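Local coordinates for protein putative O-GlcNAcase nagJ (PDB 6PV5) that probably hydrolyses terminal N-acetylhexosamine residues of glycans, as a family 84 glycoside hydrolase, this piece carrying its catalytic barrel with flanking domains, at residues 204-217 with 442-454. Sequence-based numbering, arbitrary orientation.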
ATOM      1  N   GLU A 204       6.678  -5.044 -13.992  1.00 35.35           N
ATOM      2  CA  GLU A 204       5.839  -4.411 -12.968  1.00 35.54           C
ATOM      3  C   GLU A 204       6.264  -4.879 -11.570  1.00 31.13           C
ATOM      4  O   GLU A 204       6.501  -4.074 -10.673  1.00 33.69           O
ATOM      5  CB  GLU A 204       4.361  -4.668 -13.272  1.00 35.05           C
ATOM      6  CG  GLU A 204       3.888  -3.930 -14.515  1.00 35.40           C
ATOM      7  CD  GLU A 204       2.483  -4.239 -14.995  1.00 40.03           C
ATOM      8  OE1 GLU A 204       2.044  -5.417 -14.921  1.00 37.33           O
ATOM      9  OE2 GLU A 204       1.809  -3.283 -15.438  1.00 45.60           O
ATOM     10  N   ARG A 205       6.425  -6.191 -11.411  1.00 33.05           N
ATOM     11  CA  ARG A 205       6.843  -6.773 -10.142  1.00 32.31           C
ATOM     12  C   ARG A 205       8.142  -6.166  -9.637  1.00 35.55           C
ATOM     13  O   ARG A 205       8.198  -5.713  -8.487  1.00 35.16           O
ATOM     14  CB  ARG A 205       6.910  -8.284 -10.280  1.00 30.59           C
ATOM     15  CG  ARG A 205       5.523  -8.892 -10.304  1.00 28.80           C
ATOM     16  CD  ARG A 205       5.668 -10.357 -10.589  1.00 30.03           C
ATOM     17  NE  ARG A 205       4.342 -10.917 -10.550  1.00 29.08           N
ATOM     18  CZ  ARG A 205       4.003 -12.025 -11.186  1.00 34.40           C
ATOM     19  NH1 ARG A 205       2.760 -12.459 -11.092  1.00 32.79           N
ATOM     20  NH2 ARG A 205       4.908 -12.694 -11.900  1.00 31.77           N
ATOM     21  N   LEU A 206       9.143  -6.079 -10.530  1.00 39.21           N
ATOM     22  CA  LEU A 206      10.438  -5.538 -10.162  1.00 38.13           C
ATOM     23  C   LEU A 206      10.279  -4.070  -9.819  1.00 38.19           C
ATOM     24  O   LEU A 206      10.898  -3.558  -8.881  1.00 33.72           O
ATOM     25  CB  LEU A 206      11.417  -5.706 -11.328  1.00 44.57           C
ATOM     26  CG  LEU A 206      11.866  -7.141 -11.610  1.00 47.35           C
ATOM     27  CD1 LEU A 206      12.675  -7.217 -12.908  1.00 44.80           C
ATOM     28  CD2 LEU A 206      12.673  -7.695 -10.444  1.00 44.70           C
ATOM     29  N   ASP A 207       9.461  -3.393 -10.630  1.00 40.50           N
ATOM     30  CA  ASP A 207       9.202  -1.984 -10.395  1.00 35.91           C
ATOM     31  C   ASP A 207       8.521  -1.830  -9.033  1.00 32.91           C
ATOM     32  O   ASP A 207       8.900  -0.985  -8.241  1.00 31.82           O
ATOM     33  CB  ASP A 207       8.383  -1.408 -11.552  1.00 39.84           C
ATOM     34  CG  ASP A 207       7.959   0.020 -11.293  1.00 40.06           C
ATOM     35  OD1 ASP A 207       8.843   0.887 -11.224  1.00 37.38           O
ATOM     36  OD2 ASP A 207       6.749   0.237 -11.115  1.00 45.95           O
ATOM     37  N   GLN A 208       7.536  -2.682  -8.736  1.00 34.60           N
ATOM     38  CA  GLN A 208       6.869  -2.610  -7.436  1.00 36.75           C
ATOM     39  C   GLN A 208       7.860  -2.830  -6.281  1.00 35.86           C
ATOM     40  O   GLN A 208       7.907  -2.048  -5.325  1.00 35.16           O
ATOM     41  CB  GLN A 208       5.684  -3.576  -7.388  1.00 30.60           C
ATOM     42  CG  GLN A 208       4.509  -3.091  -8.221  1.00 35.10           C
ATOM     43  CD  GLN A 208       3.556  -2.168  -7.495  1.00 38.72           C
ATOM     44  OE1 GLN A 208       3.520  -2.113  -6.258  1.00 36.36           O
ATOM     45  NE2 GLN A 208       2.772  -1.429  -8.271  1.00 36.33           N
ATOM     46  N   ILE A 209       8.679  -3.884  -6.377  1.00 37.25           N
ATOM     47  CA  ILE A 209       9.619  -4.202  -5.308  1.00 35.44           C
ATOM     48  C   ILE A 209      10.526  -3.016  -4.989  1.00 36.64           C
ATOM     49  O   ILE A 209      10.756  -2.716  -3.818  1.00 41.69           O
ATOM     50  CB  ILE A 209      10.416  -5.481  -5.618  1.00 37.98           C
ATOM     51  CG1 ILE A 209       9.521  -6.718  -5.533  1.00 34.95           C
ATOM     52  CG2 ILE A 209      11.620  -5.597  -4.685  1.00 41.99           C
ATOM     53  CD1 ILE A 209      10.069  -7.914  -6.275  1.00 38.01           C
ATOM     54  N   LYS A 210      11.023  -2.323  -6.020  1.00 36.91           N
ATOM     55  CA  LYS A 210      11.906  -1.188  -5.795  1.00 35.96           C
ATOM     56  C   LYS A 210      11.165  -0.084  -5.046  1.00 38.38           C
ATOM     57  O   LYS A 210      11.759   0.619  -4.226  1.00 37.67           O
ATOM     58  CB  LYS A 210      12.452  -0.628  -7.116  1.00 37.87           C
ATOM     59  N   MET A 211       9.872   0.089  -5.363  1.00 36.45           N
ATOM     60  CA  MET A 211       9.080   1.127  -4.724  1.00 33.78           C
ATOM     61  C   MET A 211       8.906   0.789  -3.238  1.00 32.60           C
ATOM     62  O   MET A 211       8.914   1.683  -2.392  1.00 33.86           O
ATOM     63  CB  MET A 211       7.708   1.275  -5.402  1.00 31.86           C
ATOM     64  CG  MET A 211       6.892   2.392  -4.794  1.00 33.22           C
ATOM     65  SD  MET A 211       5.209   2.519  -5.483  1.00 35.12           S
ATOM     66  CE  MET A 211       4.373   1.171  -4.654  1.00 29.27           C
ATOM     67  N   TYR A 212       8.757  -0.501  -2.919  1.00 31.75           N
ATOM     68  CA  TYR A 212       8.571  -0.916  -1.533  1.00 33.86           C
ATOM     69  C   TYR A 212       9.764  -0.539  -0.654  1.00 34.71           C
ATOM     70  O   TYR A 212       9.582   0.011   0.435  1.00 33.84           O
ATOM     71  CB  TYR A 212       8.301  -2.414  -1.451  1.00 33.10           C
ATOM     72  CG  TYR A 212       7.146  -2.879  -2.296  1.00 33.25           C
ATOM     73  CD1 TYR A 212       6.147  -2.003  -2.707  1.00 32.82           C
ATOM     74  CD2 TYR A 212       7.033  -4.210  -2.666  1.00 31.45           C
ATOM     75  CE1 TYR A 212       5.085  -2.436  -3.488  1.00 28.54           C
ATOM     76  CE2 TYR A 212       5.972  -4.647  -3.445  1.00 33.72           C
ATOM     77  CZ  TYR A 212       4.990  -3.757  -3.856  1.00 29.71           C
ATOM     78  OH  TYR A 212       3.944  -4.191  -4.629  1.00 30.58           O
ATOM     79  N   GLY A 213      10.980  -0.804  -1.153  1.00 35.42           N
ATOM     80  CA  GLY A 213      12.211  -0.470  -0.448  1.00 33.12           C
ATOM     81  C   GLY A 213      12.390   1.032  -0.300  1.00 38.93           C
ATOM     82  O   GLY A 213      12.869   1.515   0.728  1.00 42.70           O
ATOM     83  N   GLU A 214      11.966   1.765  -1.333  1.00 38.61           N
ATOM     84  CA  GLU A 214      12.027   3.212  -1.309  1.00 40.45           C
ATOM     85  C   GLU A 214      11.201   3.780  -0.154  1.00 39.16           C
ATOM     86  O   GLU A 214      11.566   4.807   0.424  1.00 36.11           O
ATOM     87  CB  GLU A 214      11.579   3.765  -2.663  1.00 46.01           C
ATOM     88  CG  GLU A 214      11.938   5.228  -2.848  1.00 56.42           C
ATOM     89  CD  GLU A 214      13.380   5.521  -3.238  1.00 65.90           C
ATOM     90  OE1 GLU A 214      13.648   6.660  -3.689  1.00 76.81           O
ATOM     91  OE2 GLU A 214      14.236   4.617  -3.096  1.00 62.69           O
ATOM     92  N   TYR A 215      10.099   3.097   0.189  1.00 35.95           N
ATOM     93  CA  TYR A 215       9.139   3.659   1.127  1.00 37.21           C
ATOM     94  C   TYR A 215       8.983   2.774   2.366  1.00 38.29           C
ATOM     95  O   TYR A 215       8.018   2.919   3.120  1.00 33.89           O
ATOM     96  CB  TYR A 215       7.847   4.025   0.386  1.00 34.16           C
ATOM     97  CG  TYR A 215       8.108   5.136  -0.597  1.00 35.31           C
ATOM     98  CD1 TYR A 215       8.292   6.426  -0.140  1.00 31.98           C
ATOM     99  CD2 TYR A 215       8.255   4.890  -1.956  1.00 32.67           C
ATOM    100  CE1 TYR A 215       8.562   7.466  -1.010  1.00 36.28           C
ATOM    101  CE2 TYR A 215       8.543   5.921  -2.841  1.00 36.14           C
ATOM    102  CZ  TYR A 215       8.698   7.212  -2.361  1.00 34.90           C
ATOM    103  OH  TYR A 215       8.989   8.264  -3.171  1.00 37.09           O
ATOM    104  N   LYS A 216       9.950   1.864   2.548  1.00 38.85           N
ATOM    105  CA  LYS A 216      10.168   1.130   3.786  1.00 36.92           C
ATOM    106  C   LYS A 216       9.065   0.097   4.008  1.00 38.63           C
ATOM    107  O   LYS A 216       8.769  -0.240   5.152  1.00 40.39           O
ATOM    108  CB  LYS A 216      10.325   2.075   4.985  1.00 35.90           C
ATOM    109  CG  LYS A 216      11.404   3.148   4.858  1.00 37.19           C
ATOM    110  CD  LYS A 216      11.548   3.990   6.092  1.00 42.81           C
ATOM    111  CE  LYS A 216      12.595   5.074   5.954  1.00 47.02           C
ATOM    112  NZ  LYS A 216      12.006   6.375   5.551  1.00 46.54           N
ATOM    113  N   MET A 217       8.492  -0.428   2.918  1.00 34.40           N
ATOM    114  CA  MET A 217       7.674  -1.628   3.016  1.00 38.28           C
ATOM    115  C   MET A 217       8.590  -2.835   2.866  1.00 38.84           C
ATOM    116  O   MET A 217       9.385  -2.887   1.940  1.00 37.37           O
ATOM    117  CB  MET A 217       6.612  -1.695   1.918  1.00 36.64           C
ATOM    118  CG  MET A 217       5.774  -0.427   1.813  1.00 41.76           C
ATOM    119  SD  MET A 217       4.307  -0.673   0.755  1.00 44.13           S
ATOM    120  CE  MET A 217       3.230  -1.554   1.886  1.00 39.74           C
ATOM    121  N   SER A 442      -0.939  -1.975 -12.060  1.00 30.71           N
ATOM    122  CA  SER A 442       0.199  -1.763 -11.185  1.00 30.73           C
ATOM    123  C   SER A 442       0.414  -0.278 -10.918  1.00 30.87           C
ATOM    124  O   SER A 442       0.446   0.160  -9.770  1.00 28.72           O
ATOM    125  CB  SER A 442       1.444  -2.380 -11.766  1.00 32.42           C
ATOM    126  OG  SER A 442       2.559  -2.037 -10.965  1.00 34.06           O
ATOM    127  N   ASP A 443       0.615   0.510 -11.977  1.00 30.66           N
ATOM    128  CA  ASP A 443       0.927   1.910 -11.735  1.00 28.08           C
ATOM    129  C   ASP A 443      -0.241   2.602 -11.038  1.00 24.85           C
ATOM    130  O   ASP A 443      -0.037   3.437 -10.172  1.00 27.04           O
ATOM    131  CB  ASP A 443       1.507   2.588 -12.978  1.00 30.43           C
ATOM    132  CG  ASP A 443       2.980   2.254 -13.150  1.00 34.43           C
ATOM    133  OD1 ASP A 443       3.837   3.059 -12.672  1.00 36.22           O
ATOM    134  OD2 ASP A 443       3.264   1.192 -13.737  1.00 32.86           O
ATOM    135  N   ALA A 444      -1.470   2.211 -11.371  1.00 25.57           N
ATOM    136  CA  ALA A 444      -2.637   2.908 -10.845  1.00 26.62           C
ATOM    137  C   ALA A 444      -2.825   2.590  -9.353  1.00 29.05           C
ATOM    138  O   ALA A 444      -3.484   3.351  -8.637  1.00 26.99           O
ATOM    139  CB  ALA A 444      -3.862   2.568 -11.672  1.00 21.37           C
ATOM    140  N   SER A 445      -2.191   1.498  -8.887  1.00 28.48           N
ATOM    141  CA  SER A 445      -2.250   1.046  -7.498  1.00 28.58           C
ATOM    142  C   SER A 445      -1.288   1.850  -6.620  1.00 29.25           C
ATOM    143  O   SER A 445      -1.343   1.776  -5.405  1.00 30.01           O
ATOM    144  CB  SER A 445      -1.896  -0.413  -7.396  1.00 23.75           C
ATOM    145  OG  SER A 445      -3.003  -1.215  -7.735  1.00 26.98           O
ATOM    146  N   LYS A 446      -0.369   2.593  -7.223  1.00 27.30           N
ATOM    147  CA  LYS A 446       0.708   3.128  -6.407  1.00 28.58           C
ATOM    148  C   LYS A 446       0.250   4.149  -5.361  1.00 27.07           C
ATOM    149  O   LYS A 446       0.764   4.128  -4.260  1.00 26.27           O
ATOM    150  CB  LYS A 446       1.875   3.617  -7.263  1.00 25.33           C
ATOM    151  CG  LYS A 446       2.604   2.480  -7.954  1.00 27.33           C
ATOM    152  CD  LYS A 446       3.797   2.950  -8.761  1.00 31.38           C
ATOM    153  CE  LYS A 446       4.448   1.825  -9.548  1.00 30.54           C
ATOM    154  NZ  LYS A 446       5.541   2.367 -10.395  1.00 33.68           N
ATOM    155  N   ILE A 447      -0.637   5.087  -5.718  1.00 27.01           N
ATOM    156  CA  ILE A 447      -1.055   6.113  -4.780  1.00 26.51           C
ATOM    157  C   ILE A 447      -1.585   5.490  -3.489  1.00 24.80           C
ATOM    158  O   ILE A 447      -1.090   5.831  -2.409  1.00 26.75           O
ATOM    159  CB  ILE A 447      -1.994   7.172  -5.407  1.00 32.96           C
ATOM    160  CG1 ILE A 447      -1.244   8.023  -6.440  1.00 31.37           C
ATOM    161  CG2 ILE A 447      -2.607   8.064  -4.335  1.00 30.52           C
ATOM    162  CD1 ILE A 447      -2.135   8.546  -7.544  1.00 30.60           C
ATOM    163  N   SER A 448      -2.537   4.556  -3.595  1.00 22.64           N
ATOM    164  CA  SER A 448      -3.115   3.948  -2.412  1.00 22.48           C
ATOM    165  C   SER A 448      -2.048   3.173  -1.642  1.00 25.64           C
ATOM    166  O   SER A 448      -1.943   3.322  -0.432  1.00 26.66           O
ATOM    167  CB  SER A 448      -4.307   3.083  -2.759  1.00 22.59           C
ATOM    168  OG  SER A 448      -5.247   3.831  -3.526  1.00 24.50           O
ATOM    169  N   THR A 449      -1.256   2.355  -2.359  1.00 25.96           N
ATOM    170  CA  THR A 449      -0.202   1.550  -1.765  1.00 26.66           C
ATOM    171  C   THR A 449       0.774   2.402  -0.942  1.00 30.25           C
ATOM    172  O   THR A 449       1.218   1.973   0.125  1.00 33.50           O
ATOM    173  CB  THR A 449       0.521   0.688  -2.802  1.00 24.41           C
ATOM    174  OG1 THR A 449      -0.466  -0.067  -3.500  1.00 25.89           O
ATOM    175  CG2 THR A 449       1.461  -0.305  -2.157  1.00 26.60           C
ATOM    176  N   LEU A 450       1.119   3.593  -1.432  1.00 27.39           N
ATOM    177  CA  LEU A 450       2.063   4.434  -0.718  1.00 29.30           C
ATOM    178  C   LEU A 450       1.435   4.973   0.568  1.00 29.70           C
ATOM    179  O   LEU A 450       2.149   5.154   1.554  1.00 30.64           O
ATOM    180  CB  LEU A 450       2.516   5.598  -1.603  1.00 27.09           C
ATOM    181  CG  LEU A 450       3.488   5.238  -2.724  1.00 33.11           C
ATOM    182  CD1 LEU A 450       3.628   6.410  -3.681  1.00 26.73           C
ATOM    183  CD2 LEU A 450       4.850   4.853  -2.151  1.00 29.80           C
ATOM    184  N   THR A 451       0.125   5.276   0.548  1.00 29.35           N
ATOM    185  CA  THR A 451      -0.521   5.720   1.777  1.00 26.75           C
ATOM    186  C   THR A 451      -0.495   4.551   2.759  1.00 26.26           C
ATOM    187  O   THR A 451      -0.372   4.765   3.964  1.00 26.01           O
ATOM    188  CB  THR A 451      -1.919   6.335   1.571  1.00 24.14           C
ATOM    189  OG1 THR A 451      -2.815   5.328   1.097  1.00 23.76           O
ATOM    190  CG2 THR A 451      -1.943   7.515   0.620  1.00 23.17           C
ATOM    191  N   GLY A 452      -0.595   3.333   2.213  1.00 25.23           N
ATOM    192  CA  GLY A 452      -0.464   2.109   2.983  1.00 29.57           C
ATOM    193  C   GLY A 452       0.926   1.971   3.622  1.00 32.06           C
ATOM    194  O   GLY A 452       1.044   1.487   4.749  1.00 29.33           O
ATOM    195  N   ALA A 453       1.971   2.387   2.890  1.00 32.83           N
ATOM    196  CA  ALA A 453       3.340   2.388   3.406  1.00 32.88           C
ATOM    197  C   ALA A 453       3.451   3.340   4.594  1.00 32.02           C
ATOM    198  O   ALA A 453       4.158   3.053   5.556  1.00 31.87           O
ATOM    199  CB  ALA A 453       4.324   2.781   2.328  1.00 31.98           C
ATOM    200  N   ASP A 454       2.768   4.481   4.487  1.00 29.43           N
ATOM    201  CA  ASP A 454       2.819   5.540   5.480  1.00 31.46           C
ATOM    202  C   ASP A 454       2.099   5.092   6.757  1.00 33.35           C
ATOM    203  O   ASP A 454       2.573   5.333   7.870  1.00 32.76           O
ATOM    204  CB  ASP A 454       2.285   6.842   4.882  1.00 32.30           C
ATOM    205  CG  ASP A 454       2.441   8.061   5.770  1.00 34.81           C
ATOM    206  OD1 ASP A 454       3.461   8.149   6.470  1.00 40.04           O
ATOM    207  OD2 ASP A 454       1.543   8.918   5.750  1.00 37.77           O
TER
HETATM  208  O   HOH W   1      -0.684  -3.584 -14.644  1.00 33.22           O
HETATM  209  O   HOH W   2       1.528  -0.476 -14.439  1.00 39.70           O
HETATM  210  O   HOH W   3       4.573  -0.630 -12.199  1.00 47.44           O
HETATM  211  O   HOH W   4       1.353  -0.416  -5.951  1.00 29.72           O
HETATM  212  O   HOH W   5       6.380   1.146   5.308  1.00 30.52           O
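Lys-446 lies across Asp-207 and Met-211 where the first and last helices of a (beta/alpha)8 barrel meet, the seam by which a TIM barrel closes its outer ring. Helix 204-214 follows the first barrel strand and helix 446-454 the eighth; the axes of the two segments come within 10.8 Å and are inclined by 32°. Their N-terminal ends lie together, and the polar contacts are there. The lysine chain is extended beyond CG, and the sulfur of Met-211 rests against its methylenes, SD 3.6 Å from Lys-446 CG. Lys-446 NZ forms a salt bridge with Asp-207 OD2 at 2.6 Å, on its syn lone pair, and a second, from above the carboxylate plane, with Asp-443 OD1. One positive charge sits between two acids and probably offsets their mutual repulsion; Asn-547 also binds Asp-443 OD1. Gln-208 bends at chi2 (-87°) and sends NE2 to Ser-442 OG, 2.8 Å away, nearly straight at 162° and close to the amide plane. Its other end, OE1, accepts from Tyr-212 OH, which helps fix the amide's rotation. Water bridges Asp-207 OD2, Ser-442 OG and Asp-443 OD2. Towards the C-terminal ends the packing turns apolar. Thr-449 CG2 touches both SD of Met-217 and CE of Met-211, each at 4.1 Å, and Ala-453 CB lies 3.6 Å from Met-217 CG. Ile-474 of helix 464-476 touches both Tyr-215 and Leu-450. Between these two, a CH-pi contact places Leu-450 CD2 over one face of the Tyr-215 ring, 3.9 Å from its centroid and displaced towards Tyr-215 CD2.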